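Post-proline cleaving enzyme (Rickettsia typhi, PDB 4HVT) probably acts as a serine-type oligopeptidase that cleaves peptide bonds after proline residues. Local coordinates at residues V203-E208 and S217-K222. Sequence-based numbering, arbitrary orientation.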
ATOM      1  N   VAL A 203     -21.099   8.776   3.355  1.00 11.78           N
ATOM      2  CA  VAL A 203     -21.180  10.058   4.071  1.00 12.11           C
ATOM      3  C   VAL A 203     -22.352  10.812   3.494  1.00 13.29           C
ATOM      4  O   VAL A 203     -22.238  11.497   2.473  1.00 14.00           O
ATOM      5  CB  VAL A 203     -19.880  10.864   3.935  1.00 12.19           C
ATOM      6  CG1 VAL A 203     -19.948  12.164   4.730  1.00 12.69           C
ATOM      7  CG2 VAL A 203     -18.709  10.032   4.434  1.00 11.78           C
ATOM      8  N   LEU A 204     -23.523  10.588   4.077  1.00 14.19           N
ATOM      9  CA  LEU A 204     -24.740  11.218   3.533  1.00 15.32           C
ATOM     10  C   LEU A 204     -24.805  12.658   4.032  1.00 16.62           C
ATOM     11  O   LEU A 204     -25.117  13.604   3.265  1.00 17.27           O
ATOM     12  CB  LEU A 204     -25.978  10.439   3.953  1.00 15.83           C
ATOM     13  CG  LEU A 204     -27.327  10.956   3.451  1.00 17.00           C
ATOM     14  CD1 LEU A 204     -27.324  11.090   1.950  1.00 17.58           C
ATOM     15  CD2 LEU A 204     -28.447  10.054   3.923  1.00 17.52           C
ATOM     16  N   HIS A 205     -24.552  12.806   5.326  1.00 17.54           N
ATOM     17  CA  HIS A 205     -24.529  14.103   6.004  1.00 18.94           C
ATOM     18  C   HIS A 205     -23.064  14.473   6.330  1.00 19.15           C
ATOM     19  O   HIS A 205     -22.290  13.628   6.684  1.00 17.63           O
ATOM     20  CB  HIS A 205     -25.391  14.028   7.251  1.00 20.32           C
ATOM     21  CG  HIS A 205     -26.789  13.542   6.980  1.00 21.61           C
ATOM     22  ND1 HIS A 205     -27.707  14.298   6.278  1.00 23.85           N
ATOM     23  CD2 HIS A 205     -27.414  12.371   7.267  1.00 22.46           C
ATOM     24  CE1 HIS A 205     -28.844  13.633   6.178  1.00 22.50           C
ATOM     25  NE2 HIS A 205     -28.691  12.460   6.758  1.00 22.98           N
ATOM     26  N   LYS A 206     -22.732  15.760   6.251  1.00 21.06           N
ATOM     27  CA  LYS A 206     -21.386  16.287   6.529  1.00 21.51           C
ATOM     28  C   LYS A 206     -20.711  15.760   7.800  1.00 20.08           C
ATOM     29  O   LYS A 206     -19.479  15.564   7.827  1.00 21.00           O
ATOM     30  CB  LYS A 206     -21.469  17.848   6.688  1.00 22.94           C
ATOM     31  N   ASN A 207     -21.494  15.589   8.838  1.00 20.40           N
ATOM     32  CA  ASN A 207     -20.986  15.191  10.142  1.00 20.70           C
ATOM     33  C   ASN A 207     -20.763  13.681  10.338  1.00 18.30           C
ATOM     34  O   ASN A 207     -20.314  13.275  11.413  1.00 18.28           O
ATOM     35  CB  ASN A 207     -21.851  15.739  11.274  1.00 23.72           C
ATOM     36  CG  ASN A 207     -23.186  15.039  11.401  1.00 28.12           C
ATOM     37  OD1 ASN A 207     -23.711  14.490  10.439  1.00 31.28           O
ATOM     38  ND2 ASN A 207     -23.753  15.066  12.598  1.00 33.63           N
ATOM     39  N   GLU A 208     -21.034  12.881   9.293  1.00 15.66           N
ATOM     40  CA  GLU A 208     -20.950  11.418   9.408  1.00 14.08           C
ATOM     41  C   GLU A 208     -19.532  10.957   9.124  1.00 12.82           C
ATOM     42  O   GLU A 208     -19.276  10.152   8.243  1.00 12.10           O
ATOM     43  CB  GLU A 208     -21.942  10.723   8.488  1.00 14.38           C
ATOM     44  CG  GLU A 208     -23.368  10.911   8.928  1.00 14.82           C
ATOM     45  CD  GLU A 208     -24.375  10.248   8.032  1.00 15.42           C
ATOM     46  OE1 GLU A 208     -24.186  10.287   6.785  1.00 14.51           O
ATOM     47  OE2 GLU A 208     -25.372   9.710   8.593  1.00 15.50           O
ATOM     48  N   SER A 217     -20.391   5.795   9.249  1.00 10.21           N
ATOM     49  CA  SER A 217     -21.695   5.083   9.166  1.00 10.37           C
ATOM     50  C   SER A 217     -21.762   4.089   8.056  1.00 10.15           C
ATOM     51  O   SER A 217     -21.043   4.253   7.076  1.00 10.30           O
ATOM     52  CB  SER A 217     -22.819   6.096   8.994  1.00 10.86           C
ATOM     53  OG  SER A 217     -22.830   7.019  10.064  1.00 10.86           O
ATOM     54  N   LEU A 218     -22.637   3.091   8.185  1.00  9.90           N
ATOM     55  CA  LEU A 218     -22.977   2.183   7.110  1.00  9.74           C
ATOM     56  C   LEU A 218     -24.428   2.340   6.814  1.00 10.08           C
ATOM     57  O   LEU A 218     -25.241   2.443   7.757  1.00 10.24           O
ATOM     58  CB  LEU A 218     -22.723   0.735   7.563  1.00  9.77           C
ATOM     59  CG  LEU A 218     -21.246   0.342   7.804  1.00  9.66           C
ATOM     60  CD1 LEU A 218     -21.114  -1.096   8.334  1.00  9.74           C
ATOM     61  CD2 LEU A 218     -20.437   0.526   6.534  1.00  9.81           C
ATOM     62  N   TYR A 219     -24.741   2.386   5.537  1.00  9.98           N
ATOM     63  CA  TYR A 219     -26.099   2.465   4.989  1.00 10.29           C
ATOM     64  C   TYR A 219     -26.369   1.279   4.061  1.00 10.47           C
ATOM     65  O   TYR A 219     -25.467   0.778   3.333  1.00  9.95           O
ATOM     66  CB  TYR A 219     -26.283   3.734   4.183  1.00 10.67           C
ATOM     67  CG  TYR A 219     -26.465   5.020   4.988  1.00 10.84           C
ATOM     68  CD1 TYR A 219     -25.368   5.723   5.570  1.00 10.80           C
ATOM     69  CD2 TYR A 219     -27.713   5.550   5.175  1.00 11.47           C
ATOM     70  CE1 TYR A 219     -25.557   6.879   6.275  1.00 11.20           C
ATOM     71  CE2 TYR A 219     -27.909   6.746   5.911  1.00 11.87           C
ATOM     72  CZ  TYR A 219     -26.861   7.403   6.453  1.00 11.86           C
ATOM     73  OH  TYR A 219     -27.131   8.587   7.161  1.00 12.85           O
ATOM     74  N   ILE A 220     -27.627   0.840   4.082  1.00 10.96           N
ATOM     75  CA  ILE A 220     -28.125  -0.147   3.116  1.00 11.40           C
ATOM     76  C   ILE A 220     -29.067   0.589   2.148  1.00 11.44           C
ATOM     77  O   ILE A 220     -29.896   1.423   2.555  1.00 11.68           O
ATOM     78  CB  ILE A 220     -28.786  -1.359   3.842  1.00 12.10           C
ATOM     79  CG1 ILE A 220     -29.156  -2.473   2.897  1.00 12.91           C
ATOM     80  CG2 ILE A 220     -29.981  -0.920   4.642  1.00 12.83           C
ATOM     81  CD1 ILE A 220     -29.486  -3.804   3.612  1.00 13.02           C
ATOM     82  N   TRP A 221     -28.970   0.262   0.858  1.00 11.29           N
ATOM     83  CA  TRP A 221     -29.628   1.040  -0.187  1.00 11.88           C
ATOM     84  C   TRP A 221     -30.207   0.109  -1.234  1.00 12.43           C
ATOM     85  O   TRP A 221     -29.485  -0.777  -1.778  1.00 12.18           O
ATOM     86  CB  TRP A 221     -28.635   2.021  -0.799  1.00 11.71           C
ATOM     87  CG  TRP A 221     -29.231   3.089  -1.676  1.00 12.03           C
ATOM     88  CD1 TRP A 221     -30.514   3.571  -1.655  1.00 12.61           C
ATOM     89  CD2 TRP A 221     -28.518   3.883  -2.631  1.00 11.90           C
ATOM     90  NE1 TRP A 221     -30.662   4.537  -2.605  1.00 12.97           N
ATOM     91  CE2 TRP A 221     -29.446   4.748  -3.221  1.00 12.56           C
ATOM     92  CE3 TRP A 221     -27.198   3.911  -3.065  1.00 11.52           C
ATOM     93  CZ2 TRP A 221     -29.086   5.694  -4.196  1.00 12.88           C
ATOM     94  CZ3 TRP A 221     -26.850   4.809  -4.089  1.00 11.82           C
ATOM     95  CH2 TRP A 221     -27.807   5.678  -4.633  1.00 12.49           C
ATOM     96  N   LYS A 222     -31.490   0.308  -1.521  1.00 13.50           N
ATOM     97  CA  LYS A 222     -32.306  -0.479  -2.434  1.00 14.53           C
ATOM     98  C   LYS A 222     -32.433   0.192  -3.778  1.00 14.49           C
ATOM     99  O   LYS A 222     -32.580   1.425  -3.898  1.00 14.66           O
ATOM    100  CB  LYS A 222     -33.730  -0.684  -1.846  1.00 16.29           C
ATOM    101  CG  LYS A 222     -33.795  -1.451  -0.536  1.00 17.62           C
ATOM    102  CD  LYS A 222     -35.195  -1.328   0.109  1.00 20.10           C
ATOM    103  CE  LYS A 222     -36.311  -1.926  -0.701  1.00 23.11           C
ATOM    104  NZ  LYS A 222     -36.030  -3.374  -0.779  1.00 25.03           N
TER
HETATM  105  O   HOH W   1     -20.381   7.838   7.176  1.00 10.73           O
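Glu208 and Tyr219 reach for each other from opposite directions, each with CG anti to its own carbonyl carbon (chi1 -70° and -76°). Beyond CG the glutamate chain runs extended, and this carries the carboxylate to the tyrosine hydroxyl. Tyr219 OH donates a short hydrogen bond, 2.5 Å, to Glu208 OE2, which accepts it with its syn lone pair, on the side of OE1. The carboxylate sits at the edge of the phenol ring, with the two planes 63° apart.

The other oxygen serves the loop itself. Glu208 OE1 accepts from Leu204 N at 2.8 Å and from His205 N at 2.9 Å; the second bond is nearly straight but comes from above the carboxylate plane. The carboxylate is thus held through both oxygens. OE2 also forms a salt bridge with Lys232, which would probably stabilise its negative charge.

The side chain of Leu204 crosses that of Tyr219 at about a right angle, and Leu204 CD2 lies 3.9 Å from Tyr219 CE2. His205 CD2 lies 3.8 Å from Tyr219 OH. A water bridges Glu208 O and Ser217 N. The type I turn from His205 to Glu208 is closed by the bond from Glu208 N to His205 O.

The contact fastens the loop after strand 197-200 to strand 217-222. These two strands are neighbours in a four-stranded antiparallel sheet, one blade of the N-terminal beta-propeller of the prolyl oligopeptidase family.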